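Local coordinates for bifunctional GH43-CE protein (Bacteroides eggerthii, PDB 6MLY) that probably removes xylose units from xylan-type polysaccharides through a family 43 glycosidase module and carries a second, carbohydrate esterase module, at residues Gln743-Phe746 against Phe747-Leu751; Asn776-Lys779 against Lys780-Asp783; Gly702-Pro705 against Ala706-Leu709; Arg373-Gly376 against Pro377-Gly381. One frame throughout, in Å; residues are numbered along the deposited sequence.

Contact 1. Residues Gln743-Phe746 against Phe747-Leu751; sequences QSIF and FSEAL
Ser-748 turns back on Ser-744 one turn earlier in helix 741-752, the crossover helix of a beta-alpha-beta unit in the alpha/beta-hydrolase-type esterase module. The tight side faces strands 727-733 and 757-763. There the carbonyl oxygen of Ser-744 accepts two bonds from one residue: Ser-748 N at 2.8 Å, straight and in the carbonyl plane, and Ser-748 OG at 2.6 Å, approaching from above that plane at a C=O...donor angle of 121°. The OG of Ser-744 itself points elsewhere and bonds to His-732 ND1, near a probable Ser-His-Asp triad.

The outward side is looser. Glu-749, its solvent-exposed member, lays CB and CG alongside the carbonyl oxygen of Ile-745, CG at 3.5 Å from Ile-745 O, while the nearest side-chain carbons of the pair, Ile-745 CG2 and Glu-749 CG, are 4.4 Å apart. Ile-745 is only partly exposed and also rests on Phe-760 of strand 757-763. Phe-746 keeps its ring off the following turn; only its CB touches it, and the ring is engaged in a cation-pi contact with Arg-683.

Phe-747 belongs to the buried side. Its CG lies opposite the backbone N (chi1 -175°), which carries the ring away from the preceding turn toward Phe-728, met edge-to-face. One turn further along the helix, Leu-751 CD1 sits over the centre of the Phe-747 ring, 3.4 Å above its plane.

Contact 2. Residues Asn776-Lys779 against Lys780-Asp783; sequences NTLK and KMID
Lys-779 and Asp-783, one turn apart on helix 775-789, are joined by a salt bridge from NZ to a single carboxylate oxygen. The modelled distance from Lys-779 NZ to Asp-783 OD2 is 2.4 Å, a doubtful length at this resolution, whereas Asp-783 OD1 is farther from Lys-779 NZ, at 3.3 Å. The lysine reaches its partner because the chain leaves with CG opposite the backbone N (chi1 -168°) and then bends at chi2 and chi4, which swings the ammonium group across the carboxylate at a slant. Asp-783 is partly exposed and Lys-779 exposed, so the pair lies at the outer surface of the helix.

Beneath it the backbone sets the spacing. Asp-783 N donates to Lys-779 O at 3.0 Å, and Ile-782 N to Leu-778 O at 3.3 Å, the latter in the carbonyl plane. On another face of the helix, Leu-778 CD1 and Met-781 CE approach loosely, 4.3 Å apart.

A further shell fixes the flanks. Lys-780 runs extended beyond CG and forms a salt bridge with Glu-759, while Thr-777 OG1 accepts a hydrogen bond from the backbone N of Asn-774 just before the helix. Thr-777 and Met-781 rest on strand 671-675, Thr-777 and Lys-780 on strand 757-763, and Leu-778, Met-781 and Ile-782 against helix 563-577, so that helix 775-789 lies between those strands and helix 563-577.

Contact 3. Residues Gly702-Pro705 against Ala706-Leu709; sequences GGVP and ADNL
Val-704 and Asp-707 meet through both backbone and side chain in the connection between helices 696-701 and 709-714. The backbone bonds are those of a short 3-10 turn, each spanning three residues. Asp-707 N reaches Val-704 O at 3.0 Å, and Asn-708 N reaches Pro-705 O at 2.8 Å, the second lying well above the carbonyl plane, 63° out of it. Asn-708 N also makes a weak bond to Val-704 O, so this one N-H is shared between two successive carbonyls.

The side-chain contacts are apolar or mixed. Val-704 holds CG1 between its backbone N and carbonyl carbon (chi1 48°), which turns that methyl to the Asp-707 carboxylate, with the other methyl, CG2, 3.9 Å from Asp-707 OD2. The Asn-708 side chain lies beside Gly-703 and packs on Ile-701. Pro-705, the buried member, leans on Thr-690 and Ala-698.

Pro-705 has no N-H to donate, which suits it to the start of such a turn. The three hydrogen bonds between 702-705 and 706-709, one of them weak, all run from backbone to backbone, whereas the Asp-707 carboxylate, at the exposed surface, meets Val-704 only at its side-chain carbons.

Contact 4. Residues Arg373-Gly376 against Pro377-Gly381; sequences RTIG and PVCTG
Cys-379, whose CB packs on Ile-375, offers its carbonyl oxygen to the next residue: Thr-380 OG1 donates to Cys-379 O at 2.7 Å, coming nearly side-on with a C=O...donor angle of 89° and from above the carbonyl plane. This bond lies within strand 378-386, beyond the turn, and Thr-380 OG1 also makes a weak bond to Lys-513 O.

The contact proper is made by Ile-375 CG1 on Cys-379 CB, an apolar approach of 3.5 Å, with Cys-379 SG also beside Ile-375 O, 3.5 Å away. Both side chains hold the leading atom in the same position, between backbone N and carbonyl carbon (chi1 67° for Ile-375), which draws CG1 and the sulfur into the inside of the bend. Thr-374 adds its CB at 4.1 Å from Cys-379 SG, and Thr-374 OG1 turns to the carbonyl of Tyr-487.

Between these residues the peptide bond before Pro-377 is cis, and the short runs 374-376 and 377-379 point 140° apart. Gly-376 is pinned by a backbone hydrogen bond to Tyr-27 of the glycosidase region, and Pro-377 by one to Phe-450. The bend takes the chain from strand 370-373 in one antiparallel sheet to strand 378-386 in another, a sheet-to-sheet crossing of the kind found in concanavalin A-like beta sandwiches.

Overall arrangement
Along the chain the order is contact 4, contact 3, contact 1, contact 2. All four are local and follow one another in series, so none nests in or crosses another; each closes only a bend or a helical turn. Contact 4 links the two sheets of the concanavalin A-like sandwich and stands apart, its centre about 51 Å from that of contact 1. The other three belong to the esterase part: contact 3 shapes the connection between helices 696-701 and 709-714, contact 1 lies on helix 741-752, and contact 2 on helix 775-789. The centres of contacts 1 and 2 are about 20 Å apart, and strand 757-763 packs against both helices.

Contact 1. Residues Gln743-Phe746 against Phe747-Leu751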
loop_
_atom_site.group_PDB
_atom_site.type_symbol
_atom_site.label_atom_id
_atom_site.label_comp_id
_atom_site.label_asym_id
_atom_site.label_seq_id
_atom_site.Cartn_x
_atom_site.Cartn_y
_atom_site.Cartn_z
ATOM N N GLN A 743 18.000 -31.484 -22.369
ATOM C CA GLN A 743 17.679 -31.548 -20.929
ATOM C C GLN A 743 16.219 -31.967 -20.708
ATOM O O GLN A 743 15.941 -32.903 -19.954
ATOM C CB GLN A 743 17.960 -30.197 -20.272
ATOM C CG GLN A 743 19.442 -29.903 -20.138
ATOM C CD GLN A 743 20.111 -30.831 -19.158
ATOM O OE1 GLN A 743 19.534 -31.211 -18.139
ATOM N NE2 GLN A 743 21.343 -31.206 -19.464
ATOM N N SER A 744 15.294 -31.256 -21.363
ATOM C CA SER A 744 13.869 -31.565 -21.285
ATOM C C SER A 744 13.596 -32.998 -21.769
ATOM O O SER A 744 12.813 -33.710 -21.137
ATOM C CB SER A 744 13.042 -30.551 -22.040
ATOM O OG SER A 744 12.664 -29.475 -21.191
ATOM N N ILE A 745 14.260 -33.419 -22.857
ATOM C CA ILE A 745 14.007 -34.733 -23.499
ATOM C C ILE A 745 14.520 -35.870 -22.602
ATOM O O ILE A 745 13.815 -36.858 -22.405
ATOM C CB ILE A 745 14.595 -34.796 -24.925
ATOM C CG1 ILE A 745 13.998 -33.707 -25.822
ATOM C CG2 ILE A 745 14.392 -36.180 -25.520
ATOM C CD1 ILE A 745 14.732 -33.493 -27.123
ATOM N N PHE A 746 15.737 -35.721 -22.061
ATOM C CA PHE A 746 16.249 -36.614 -21.014
ATOM C C PHE A 746 15.166 -36.849 -19.951
ATOM O O PHE A 746 14.925 -37.979 -19.546
ATOM C CB PHE A 746 17.477 -36.032 -20.302
ATOM C CG PHE A 746 18.734 -35.856 -21.121
ATOM C CD1 PHE A 746 18.919 -36.516 -22.328
ATOM C CD2 PHE A 746 19.761 -35.046 -20.652
ATOM C CE1 PHE A 746 20.085 -36.345 -23.058
ATOM C CE2 PHE A 746 20.928 -34.882 -21.384
ATOM C CZ PHE A 746 21.090 -35.534 -22.586
ATOM N N PHE A 747 14.530 -35.762 -19.504
ATOM C CA PHE A 747 13.567 -35.790 -18.411
ATOM C C PHE A 747 12.269 -36.470 -18.868
ATOM O O PHE A 747 11.768 -37.360 -18.192
ATOM C CB PHE A 747 13.344 -34.368 -17.877
ATOM C CG PHE A 747 12.447 -34.255 -16.668
ATOM C CD1 PHE A 747 12.589 -35.112 -15.588
ATOM C CD2 PHE A 747 11.472 -33.273 -16.600
ATOM C CE1 PHE A 747 11.768 -34.997 -14.475
ATOM C CE2 PHE A 747 10.657 -33.152 -15.482
ATOM C CZ PHE A 747 10.803 -34.018 -14.423
ATOM N N SER A 748 11.728 -36.045 -20.013
ATOM C CA SER A 748 10.459 -36.584 -20.511
ATOM C C SER A 748 10.564 -38.092 -20.792
ATOM O O SER A 748 9.597 -38.815 -20.565
ATOM C CB SER A 748 9.963 -35.830 -21.719
ATOM O OG SER A 748 11.005 -35.090 -22.325
ATOM N N GLU A 749 11.724 -38.570 -21.263
ATOM C CA GLU A 749 11.904 -40.014 -21.527
ATOM C C GLU A 749 11.881 -40.778 -20.197
ATOM O O GLU A 749 11.200 -41.790 -20.072
ATOM C CB GLU A 749 13.188 -40.323 -22.309
ATOM C CG GLU A 749 13.118 -39.994 -23.793
ATOM C CD GLU A 749 11.951 -40.594 -24.564
ATOM O OE1 GLU A 749 12.131 -41.690 -25.193
ATOM O OE2 GLU A 749 10.875 -39.953 -24.578
ATOM N N ALA A 750 12.631 -40.286 -19.209
ATOM C CA ALA A 750 12.722 -40.937 -17.912
ATOM C C ALA A 750 11.315 -41.088 -17.317
ATOM O O ALA A 750 10.965 -42.153 -16.804
ATOM C CB ALA A 750 13.645 -40.154 -17.013
ATOM N N LEU A 751 10.522 -40.014 -17.424
ATOM C CA LEU A 751 9.147 -39.947 -16.916
ATOM C C LEU A 751 8.253 -40.939 -17.673
ATOM O O LEU A 751 7.680 -41.848 -17.069
ATOM C CB LEU A 751 8.618 -38.517 -17.078
ATOM C CG LEU A 751 9.223 -37.469 -16.144
ATOM C CD1 LEU A 751 8.947 -36.068 -16.665
ATOM C CD2 LEU A 751 8.693 -37.624 -14.726
#

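Contact 2. Residues Asn776-Lys779 against Lys780-Asp783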
loop_
_atom_site.group_PDB
_atom_site.type_symbol
_atom_site.label_atom_id
_atom_site.label_comp_id
_atom_site.label_asym_id
_atom_site.label_seq_id
_atom_site.Cartn_x
_atom_site.Cartn_y
_atom_site.Cartn_z
ATOM N N ASN A 776 -0.646 -20.968 -27.328
ATOM C CA ASN A 776 -0.978 -22.390 -27.424
ATOM C C ASN A 776 -0.316 -23.160 -26.273
ATOM O O ASN A 776 -0.977 -23.961 -25.605
ATOM C CB ASN A 776 -0.588 -22.962 -28.790
ATOM C CG ASN A 776 -1.135 -22.155 -29.951
ATOM O OD1 ASN A 776 -0.426 -21.894 -30.921
ATOM N ND2 ASN A 776 -2.389 -21.741 -29.863
ATOM N N THR A 777 0.981 -22.907 -26.049
ATOM C CA THR A 777 1.748 -23.559 -24.978
ATOM C C THR A 777 1.141 -23.187 -23.620
ATOM O O THR A 777 0.958 -24.052 -22.760
ATOM C CB THR A 777 3.244 -23.216 -25.058
ATOM O OG1 THR A 777 3.419 -21.922 -25.637
ATOM C CG2 THR A 777 4.030 -24.219 -25.873
ATOM N N LEU A 778 0.822 -21.900 -23.450
ATOM C CA LEU A 778 0.204 -21.386 -22.224
ATOM C C LEU A 778 -1.126 -22.113 -21.978
ATOM O O LEU A 778 -1.353 -22.634 -20.894
ATOM C CB LEU A 778 0.004 -19.870 -22.358
ATOM C CG LEU A 778 -0.166 -19.090 -21.053
ATOM C CD1 LEU A 778 1.149 -19.004 -20.289
ATOM C CD2 LEU A 778 -0.705 -17.694 -21.331
ATOM N N LYS A 779 -1.976 -22.171 -23.009
ATOM C CA LYS A 779 -3.325 -22.745 -22.918
ATOM C C LYS A 779 -3.263 -24.227 -22.512
ATOM O O LYS A 779 -4.171 -24.722 -21.838
ATOM C CB LYS A 779 -4.064 -22.580 -24.251
ATOM C CG LYS A 779 -5.560 -22.875 -24.217
ATOM C CD LYS A 779 -6.069 -23.565 -25.469
ATOM C CE LYS A 779 -7.560 -23.832 -25.448
ATOM N NZ LYS A 779 -7.935 -24.844 -24.431
ATOM N N LYS A 780 -2.205 -24.936 -22.926
ATOM C CA LYS A 780 -2.062 -26.354 -22.610
ATOM C C LYS A 780 -1.713 -26.534 -21.130
ATOM O O LYS A 780 -2.118 -27.519 -20.521
ATOM C CB LYS A 780 -1.022 -27.015 -23.515
ATOM C CG LYS A 780 -1.576 -27.497 -24.848
ATOM C CD LYS A 780 -0.517 -27.997 -25.787
ATOM C CE LYS A 780 -1.085 -28.530 -27.082
ATOM N NZ LYS A 780 -0.015 -29.108 -27.927
ATOM N N MET A 781 -0.960 -25.583 -20.568
ATOM C CA MET A 781 -0.627 -25.577 -19.139
ATOM C C MET A 781 -1.918 -25.519 -18.310
ATOM O O MET A 781 -2.088 -26.277 -17.350
ATOM C CB MET A 781 0.252 -24.374 -18.779
ATOM C CG MET A 781 0.705 -24.370 -17.333
ATOM S SD MET A 781 1.717 -22.935 -16.931
ATOM C CE MET A 781 0.461 -21.656 -16.921
ATOM N N ILE A 782 -2.815 -24.610 -18.707
ATOM C CA ILE A 782 -4.082 -24.359 -18.025
ATOM C C ILE A 782 -4.955 -25.622 -18.112
ATOM O O ILE A 782 -5.446 -26.112 -17.094
ATOM C CB ILE A 782 -4.787 -23.122 -18.623
ATOM C CG1 ILE A 782 -3.900 -21.872 -18.598
ATOM C CG2 ILE A 782 -6.120 -22.866 -17.933
ATOM C CD1 ILE A 782 -3.287 -21.566 -17.251
ATOM N N ASP A 783 -5.125 -26.146 -19.332
ATOM C CA ASP A 783 -6.023 -27.271 -19.609
ATOM C C ASP A 783 -5.579 -28.522 -18.839
ATOM O O ASP A 783 -6.422 -29.326 -18.428
ATOM C CB ASP A 783 -6.102 -27.553 -21.110
ATOM C CG ASP A 783 -6.920 -26.532 -21.879
ATOM O OD1 ASP A 783 -7.469 -25.618 -21.240
ATOM O OD2 ASP A 783 -7.008 -26.665 -23.115
#

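Contact 3. Residues Gly702-Pro705 against Ala706-Leu709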
loop_
_atom_site.group_PDB
_atom_site.type_symbol
_atom_site.label_atom_id
_atom_site.label_comp_id
_atom_site.label_asym_id
_atom_site.label_seq_id
_atom_site.Cartn_x
_atom_site.Cartn_y
_atom_site.Cartn_z
ATOM N N GLY A 702 27.906 -24.871 -4.438
ATOM C CA GLY A 702 29.087 -24.358 -3.768
ATOM C C GLY A 702 30.238 -25.340 -3.893
ATOM O O GLY A 702 30.746 -25.847 -2.896
ATOM N N GLY A 703 30.621 -25.617 -5.141
ATOM C CA GLY A 703 31.631 -26.613 -5.463
ATOM C C GLY A 703 31.786 -26.780 -6.966
ATOM O O GLY A 703 30.946 -26.317 -7.744
ATOM N N VAL A 704 32.859 -27.470 -7.365
ATOM C CA VAL A 704 33.282 -27.551 -8.764
ATOM C C VAL A 704 32.659 -28.801 -9.392
ATOM O O VAL A 704 33.058 -29.920 -9.080
ATOM C CB VAL A 704 34.822 -27.495 -8.884
ATOM C CG1 VAL A 704 35.543 -28.447 -7.934
ATOM C CG2 VAL A 704 35.290 -27.701 -10.313
ATOM N N PRO A 705 31.663 -28.650 -10.300
ATOM C CA PRO A 705 30.823 -29.763 -10.764
ATOM C C PRO A 705 31.508 -31.110 -11.061
ATOM O O PRO A 705 31.061 -32.149 -10.564
ATOM C CB PRO A 705 30.245 -29.193 -12.068
ATOM C CG PRO A 705 30.055 -27.735 -11.754
ATOM C CD PRO A 705 31.280 -27.379 -10.938
ATOM N N ALA A 706 32.579 -31.080 -11.863
ATOM C CA ALA A 706 33.299 -32.283 -12.298
ATOM C C ALA A 706 33.619 -33.201 -11.107
ATOM O O ALA A 706 33.513 -34.426 -11.224
ATOM C CB ALA A 706 34.558 -31.883 -13.029
ATOM N N ASP A 707 34.003 -32.597 -9.972
ATOM C CA ASP A 707 34.467 -33.320 -8.784
ATOM C C ASP A 707 33.313 -33.532 -7.790
ATOM O O ASP A 707 33.500 -34.193 -6.765
ATOM C CB ASP A 707 35.630 -32.579 -8.116
ATOM C CG ASP A 707 36.714 -32.132 -9.084
ATOM O OD1 ASP A 707 37.213 -32.988 -9.842
ATOM O OD2 ASP A 707 37.043 -30.927 -9.080
ATOM N N ASN A 708 32.140 -32.957 -8.086
ATOM C CA ASN A 708 30.921 -33.104 -7.271
ATOM C C ASN A 708 29.830 -33.736 -8.148
ATOM O O ASN A 708 28.749 -33.180 -8.334
ATOM C CB ASN A 708 30.479 -31.771 -6.651
ATOM C CG ASN A 708 31.393 -31.285 -5.545
ATOM O OD1 ASN A 708 32.472 -31.827 -5.328
ATOM N ND2 ASN A 708 30.966 -30.260 -4.825
ATOM N N LEU A 709 30.135 -34.927 -8.666
ATOM C CA LEU A 709 29.290 -35.629 -9.631
ATOM C C LEU A 709 28.101 -36.274 -8.903
ATOM O O LEU A 709 27.012 -36.374 -9.463
ATOM C CB LEU A 709 30.148 -36.664 -10.369
ATOM C CG LEU A 709 29.966 -36.706 -11.885
ATOM C CD1 LEU A 709 31.066 -37.521 -12.543
ATOM C CD2 LEU A 709 28.598 -37.262 -12.248
#

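Contact 4. Residues Arg373-Gly376 against Pro377-Gly381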
loop_
_atom_site.group_PDB
_atom_site.type_symbol
_atom_site.label_atom_id
_atom_site.label_comp_id
_atom_site.label_asym_id
_atom_site.label_seq_id
_atom_site.Cartn_x
_atom_site.Cartn_y
_atom_site.Cartn_z
ATOM N N ARG A 373 -8.316 11.519 2.281
ATOM C CA ARG A 373 -7.568 10.703 3.245
ATOM C C ARG A 373 -7.740 9.220 2.878
ATOM O O ARG A 373 -8.684 8.853 2.178
ATOM C CB ARG A 373 -8.042 10.997 4.678
ATOM C CG ARG A 373 -7.745 12.407 5.171
ATOM C CD ARG A 373 -8.357 12.698 6.534
ATOM N NE ARG A 373 -8.038 14.032 7.043
ATOM C CZ ARG A 373 -8.712 15.143 6.755
ATOM N NH1 ARG A 373 -9.875 15.077 6.131
ATOM N NH2 ARG A 373 -8.217 16.324 7.080
ATOM N N THR A 374 -6.802 8.380 3.321
ATOM C CA THR A 374 -7.030 6.947 3.399
ATOM C C THR A 374 -7.683 6.649 4.747
ATOM O O THR A 374 -7.516 7.414 5.692
ATOM C CB THR A 374 -5.734 6.147 3.224
ATOM O OG1 THR A 374 -4.768 6.622 4.158
ATOM C CG2 THR A 374 -5.176 6.235 1.819
ATOM N N ILE A 375 -8.431 5.549 4.824
ATOM C CA ILE A 375 -9.169 5.213 6.030
ATOM C C ILE A 375 -8.829 3.781 6.443
ATOM O O ILE A 375 -8.491 2.959 5.598
ATOM C CB ILE A 375 -10.681 5.421 5.818
ATOM C CG1 ILE A 375 -11.274 4.434 4.811
ATOM C CG2 ILE A 375 -10.963 6.861 5.418
ATOM C CD1 ILE A 375 -12.768 4.579 4.620
ATOM N N GLY A 376 -8.929 3.508 7.748
ATOM C CA GLY A 376 -8.708 2.177 8.310
ATOM C C GLY A 376 -10.017 1.522 8.749
ATOM O O GLY A 376 -11.046 2.191 8.853
ATOM N N PRO A 377 -9.972 0.211 9.023
ATOM C CA PRO A 377 -8.757 -0.594 8.991
ATOM C C PRO A 377 -8.293 -0.991 7.577
ATOM O O PRO A 377 -7.103 -1.242 7.377
ATOM C CB PRO A 377 -9.126 -1.851 9.794
ATOM C CG PRO A 377 -10.606 -2.001 9.562
ATOM C CD PRO A 377 -11.114 -0.576 9.516
ATOM N N VAL A 378 -9.234 -1.050 6.626
ATOM C CA VAL A 378 -8.953 -1.282 5.196
ATOM C C VAL A 378 -9.704 -0.230 4.378
ATOM O O VAL A 378 -10.667 0.373 4.871
ATOM C CB VAL A 378 -9.364 -2.695 4.741
ATOM C CG1 VAL A 378 -8.617 -3.777 5.508
ATOM C CG2 VAL A 378 -10.871 -2.907 4.827
ATOM N N CYS A 379 -9.266 -0.025 3.133
ATOM C CA CYS A 379 -9.995 0.823 2.199
ATOM C C CYS A 379 -9.593 0.513 0.752
ATOM O O CYS A 379 -8.633 -0.229 0.480
ATOM C CB CYS A 379 -9.791 2.306 2.503
ATOM S SG CYS A 379 -8.125 2.930 2.149
ATOM N N THR A 380 -10.371 1.092 -0.167
ATOM C CA THR A 380 -10.181 0.946 -1.577
ATOM C C THR A 380 -10.721 2.199 -2.272
ATOM O O THR A 380 -11.895 2.515 -2.137
ATOM C CB THR A 380 -10.851 -0.348 -2.061
ATOM O OG1 THR A 380 -10.181 -1.439 -1.425
ATOM C CG2 THR A 380 -10.818 -0.517 -3.565
ATOM N N GLY A 381 -9.839 2.898 -2.997
ATOM C CA GLY A 381 -10.214 3.984 -3.901
ATOM C C GLY A 381 -10.323 3.498 -5.337
ATOM O O GLY A 381 -9.780 2.453 -5.669
#